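Local atomic coordinates of papain-like cysteine protease (Porcine reproductive and respiratory syndrome virus, PDB entry 3MTV), a protein that probably cleaves the viral polyprotein as a papain-like cysteine protease, acts as a metal-dependent nuclease, and probably counters host interferon signalling. Residues S184-G188 against K189-I193. Numbering follows the deposited sequence.
Sequences SPLAG and KDEKI
A chi1 of -157° swings Leu-186 CG to the side opposite its own amide nitrogen, and a chi1 of -60° sets Glu-191 CG opposite its own carbonyl carbon; the two side chains are thereby brought together across the mouth of a surface loop, where they cross at about a right angle. The CD1 methyl of Leu-186 lies against the start of the glutamate chain, 3.7 Å from Glu-191 CB, and also approaches the carboxylate, 3.6 Å from Glu-191 OE2. Its other methyl meets Ile-193, two residues further on: Leu-186 CD2 is 4.1 Å from Ile-193 CG1, an apolar touch. Glu-191 bends at chi2, and its CG packs close to the backbone carbonyl of Ala-187. The chain turns at Gly-188, which has a positive phi. Just beyond, the amide N of Lys-189 donates to Asp-190 OD1 over 3.3 Å; the bond is nearly straight at 173°, but meets the carboxylate from above its plane. Residues 184-191 belong to the loop that joins strand 171-181 to the short edge strand 192-193 of the antiparallel sheet in the protease region, away from Cys-90 and His-159, the probable catalytic pair of the papain-like protease. Arg-136 holds the Ser-184 carbonyl, while Lys-192 pairs through its backbone with Thr-139. No hydrogen bond joins 184-188 to 189-193, so their contact rests on van der Waals packing; the Glu-191 carboxylate takes its charge partner from Arg-178, a salt bridge that ties the returning chain to strand 171-181 and would favour the ionised acid beside the leucine methyl.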
# COMPACT_ATOMS: atom_id res chain seq x y z
N SER A 184 -39.95 -4.87 -22.37
CA SER A 184 -41.08 -4.07 -21.97
C SER A 184 -40.49 -3.03 -21.14
O SER A 184 -39.37 -3.21 -20.65
CB SER A 184 -41.97 -4.89 -21.06
OG SER A 184 -42.57 -5.85 -21.90
N PRO A 185 -41.23 -1.93 -20.93
CA PRO A 185 -40.60 -0.76 -20.31
C PRO A 185 -40.20 -0.97 -18.90
O PRO A 185 -40.64 -1.86 -18.21
CB PRO A 185 -41.67 0.29 -20.43
CG PRO A 185 -42.30 -0.04 -21.68
CD PRO A 185 -42.48 -1.54 -21.59
N LEU A 186 -39.30 -0.14 -18.47
CA LEU A 186 -38.83 -0.33 -17.14
C LEU A 186 -40.00 0.01 -16.18
O LEU A 186 -40.65 1.06 -16.33
CB LEU A 186 -37.54 0.46 -16.93
CG LEU A 186 -36.69 -0.11 -15.80
CD1 LEU A 186 -37.48 -1.18 -14.96
CD2 LEU A 186 -35.44 -0.67 -16.37
N ALA A 187 -40.24 -0.90 -15.21
CA ALA A 187 -41.36 -0.85 -14.28
C ALA A 187 -41.22 0.14 -13.08
O ALA A 187 -40.71 -0.24 -12.00
CB ALA A 187 -41.60 -2.28 -13.77
N GLY A 188 -41.67 1.39 -13.27
CA GLY A 188 -41.63 2.37 -12.19
C GLY A 188 -40.67 3.45 -12.61
O GLY A 188 -40.70 3.81 -13.79
N LYS A 189 -39.83 3.96 -11.69
CA LYS A 189 -38.73 4.88 -12.09
C LYS A 189 -37.68 5.13 -10.97
O LYS A 189 -36.58 5.67 -11.25
CB LYS A 189 -39.24 6.18 -12.80
CG LYS A 189 -40.50 6.81 -12.20
CD LYS A 189 -40.22 7.78 -11.02
CE LYS A 189 -40.19 9.27 -11.52
NZ LYS A 189 -41.26 9.78 -12.54
N ASP A 190 -38.05 4.78 -9.74
CA ASP A 190 -37.10 4.23 -8.74
C ASP A 190 -36.05 3.22 -9.37
O ASP A 190 -34.84 3.31 -9.15
CB ASP A 190 -37.88 3.55 -7.57
CG ASP A 190 -39.17 2.75 -8.07
OD1 ASP A 190 -40.17 3.42 -8.47
OD2 ASP A 190 -39.19 1.48 -8.06
N GLU A 191 -36.52 2.29 -10.20
CA GLU A 191 -35.72 1.21 -10.80
C GLU A 191 -34.62 1.61 -11.79
O GLU A 191 -34.83 2.50 -12.66
CB GLU A 191 -36.66 0.35 -11.65
CG GLU A 191 -37.80 -0.30 -10.93
CD GLU A 191 -37.53 -1.76 -10.70
OE1 GLU A 191 -36.94 -2.10 -9.62
OE2 GLU A 191 -37.90 -2.54 -11.62
N LYS A 192 -33.50 0.87 -11.74
CA LYS A 192 -32.52 1.08 -12.78
C LYS A 192 -31.73 -0.11 -13.35
O LYS A 192 -31.38 -1.07 -12.71
CB LYS A 192 -31.58 2.18 -12.36
CG LYS A 192 -31.19 3.08 -13.49
CD LYS A 192 -30.74 4.39 -12.86
CE LYS A 192 -31.53 4.74 -11.56
NZ LYS A 192 -32.84 5.44 -11.87
N ILE A 193 -31.43 0.03 -14.60
CA ILE A 193 -30.60 -0.87 -15.36
C ILE A 193 -29.23 -0.83 -14.72
O ILE A 193 -28.65 0.24 -14.50
CB ILE A 193 -30.57 -0.27 -16.80
CG1 ILE A 193 -31.67 0.90 -16.95
CG2 ILE A 193 -30.95 -1.27 -17.78
CD1 ILE A 193 -31.50 2.61 -16.53